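Local coordinates for protein glycosyl hydrolase, BNR repeat (Ralstonia eutropha, PDB 3B7F) that folds as a seven-bladed beta-propeller with BNR repeats and is a putative glycosyl hydrolase, at residues A337-K342 with G362-A367. Sequence-based numbering, arbitrary orientation.
Sequences AWLTVK and GGEIWA
Leu339 reaches 362-367 through one methyl, CD2, which stands at the loose end of van der Waals contact with the indole nitrogen of Trp366 and the carboxylate of Glu364. The methyl lies 4.4 Å from Trp366 NE1 and approaches the ring obliquely; Leu339 CD2 is also 4.4 Å from Glu364 OE1, so it meets the two side chains where they are joined to each other. That joint is a hydrogen bond from Trp366 NE1 to Glu364 OE1, 3.1 Å long with an N-H...O angle of 151°. The oxygen sits at the indole edge, nearly in the ring plane, whereas the N-H arrives from well above the carboxylate plane, 66° out of it. Glu364 extends its chain, with CD anti to CA (chi2 177°), which carries OE1 out to the indole nitrogen. Strand 365-368, where Trp366 stands, is the third strand of the propeller blade formed by 346-348, 356-359, 365-368 and 376-379, and 337-342 belongs to the loop that enters this blade from the preceding one. Trp366 itself is buried, stacked with Phe358 and packed against Leu332, Pro333 and Cys377. The other side is looser: the backbones come nearest at Leu339 and Gly362, yet Leu339 CA and Gly362 CA are still 7.2 Å apart. Here a water spans the separation, accepting from Thr340 N at 3.0 Å and, more weakly, from Gly362 N at 3.1 Å. Gly362 is exposed, and a backbone hydrogen bond also joins Thr340 to Thr361, the residue before Gly362.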
loop_
_atom_site.group_PDB
_atom_site.type_symbol
_atom_site.label_atom_id
_atom_site.label_comp_id
_atom_site.label_asym_id
_atom_site.label_seq_id
_atom_site.Cartn_x
_atom_site.Cartn_y
_atom_site.Cartn_z
ATOM N N ALA A 337 -9.595 4.991 22.440
ATOM C CA ALA A 337 -9.907 4.730 21.038
ATOM C C ALA A 337 -8.730 3.945 20.430
ATOM O O ALA A 337 -7.681 4.516 20.086
ATOM C CB ALA A 337 -10.152 5.999 20.326
ATOM N N TRP A 338 -8.927 2.631 20.311
ATOM C CA TRP A 338 -7.882 1.681 19.946
ATOM C C TRP A 338 -8.031 1.314 18.491
ATOM O O TRP A 338 -8.536 0.247 18.127
ATOM C CB TRP A 338 -7.917 0.472 20.882
ATOM C CG TRP A 338 -7.938 0.915 22.277
ATOM C CD1 TRP A 338 -9.041 1.256 23.002
ATOM C CD2 TRP A 338 -6.834 1.092 23.130
ATOM N NE1 TRP A 338 -8.694 1.642 24.236
ATOM C CE2 TRP A 338 -7.332 1.576 24.346
ATOM C CE3 TRP A 338 -5.466 0.897 22.988
ATOM C CZ2 TRP A 338 -6.510 1.876 25.415
ATOM C CZ3 TRP A 338 -4.649 1.181 24.049
ATOM C CH2 TRP A 338 -5.167 1.660 25.254
ATOM N N LEU A 339 -7.516 2.230 17.674
ATOM C CA LEU A 339 -7.577 2.164 16.227
ATOM C C LEU A 339 -6.363 1.521 15.563
ATOM O O LEU A 339 -5.217 1.868 15.845
ATOM C CB LEU A 339 -7.811 3.574 15.643
ATOM C CG LEU A 339 -9.244 4.139 15.610
ATOM C CD1 LEU A 339 -9.973 4.065 16.877
ATOM C CD2 LEU A 339 -9.216 5.617 15.110
ATOM N N THR A 340 -6.662 0.586 14.657
ATOM C CA THR A 340 -5.674 -0.079 13.832
ATOM C C THR A 340 -5.882 0.396 12.394
ATOM O O THR A 340 -6.999 0.422 11.914
ATOM C CB THR A 340 -5.800 -1.602 13.983
ATOM O OG1 THR A 340 -5.617 -1.923 15.370
ATOM C CG2 THR A 340 -4.768 -2.351 13.123
ATOM N N VAL A 341 -4.811 0.820 11.742
ATOM C CA VAL A 341 -4.839 1.284 10.338
ATOM C C VAL A 341 -3.812 0.402 9.611
ATOM O O VAL A 341 -2.638 0.428 9.936
ATOM C CB VAL A 341 -4.562 2.799 10.228
ATOM C CG1 VAL A 341 -4.495 3.302 8.727
ATOM C CG2 VAL A 341 -5.622 3.549 10.992
ATOM N N LYS A 342 -4.284 -0.435 8.685
ATOM C CA LYS A 342 -3.432 -1.388 7.967
ATOM C C LYS A 342 -2.652 -0.666 6.836
ATOM O O LYS A 342 -2.913 0.521 6.554
ATOM C CB LYS A 342 -4.259 -2.582 7.464
ATOM C CG LYS A 342 -4.686 -3.626 8.526
ATOM C CD LYS A 342 -5.744 -4.554 7.914
ATOM C CE LYS A 342 -5.703 -6.009 8.392
ATOM N NZ LYS A 342 -5.871 -6.239 9.813
ATOM N N GLY A 362 -11.937 -1.242 12.650
ATOM C CA GLY A 362 -13.236 -1.048 13.261
ATOM C C GLY A 362 -14.303 -0.526 12.294
ATOM O O GLY A 362 -15.440 -0.309 12.713
ATOM N N GLY A 363 -13.928 -0.269 11.029
ATOM C CA GLY A 363 -14.856 0.126 9.991
ATOM C C GLY A 363 -15.189 1.573 9.778
ATOM O O GLY A 363 -16.234 1.865 9.218
ATOM N N GLU A 364 -14.302 2.468 10.191
ATOM C CA GLU A 364 -14.466 3.909 10.018
ATOM C C GLU A 364 -13.561 4.398 8.898
ATOM O O GLU A 364 -12.461 3.895 8.735
ATOM C CB GLU A 364 -14.101 4.644 11.299
ATOM C CG GLU A 364 -15.119 4.488 12.443
ATOM C CD GLU A 364 -14.687 5.184 13.725
ATOM O OE1 GLU A 364 -13.491 5.211 14.038
ATOM O OE2 GLU A 364 -15.538 5.662 14.464
ATOM N N ILE A 365 -14.050 5.358 8.116
ATOM C CA ILE A 365 -13.270 6.046 7.111
ATOM C C ILE A 365 -13.200 7.470 7.605
ATOM O O ILE A 365 -14.260 8.095 7.792
ATOM C CB ILE A 365 -13.867 6.066 5.706
ATOM C CG1 ILE A 365 -13.945 4.655 5.131
ATOM C CG2 ILE A 365 -12.951 6.915 4.818
ATOM C CD1 ILE A 365 -12.600 4.122 4.595
ATOM N N TRP A 366 -11.967 7.938 7.880
ATOM C CA TRP A 366 -11.693 9.314 8.327
ATOM C C TRP A 366 -11.102 10.090 7.175
ATOM O O TRP A 366 -10.258 9.563 6.466
ATOM C CB TRP A 366 -10.764 9.333 9.517
ATOM C CG TRP A 366 -11.430 8.758 10.745
ATOM C CD1 TRP A 366 -11.497 7.457 11.089
ATOM C CD2 TRP A 366 -12.096 9.482 11.778
ATOM N NE1 TRP A 366 -12.145 7.308 12.272
ATOM C CE2 TRP A 366 -12.532 8.540 12.729
ATOM C CE3 TRP A 366 -12.374 10.837 11.992
ATOM C CZ2 TRP A 366 -13.266 8.913 13.886
ATOM C CZ3 TRP A 366 -13.068 11.208 13.134
ATOM C CH2 TRP A 366 -13.507 10.249 14.076
ATOM N N ALA A 367 -11.565 11.322 6.974
ATOM C CA ALA A 367 -11.139 12.150 5.820
ATOM C C ALA A 367 -10.658 13.524 6.258
ATOM O O ALA A 367 -11.174 14.076 7.201
ATOM C CB ALA A 367 -12.271 12.309 4.820
HETATM O O HOH W 1 -9.563 -0.205 14.383
#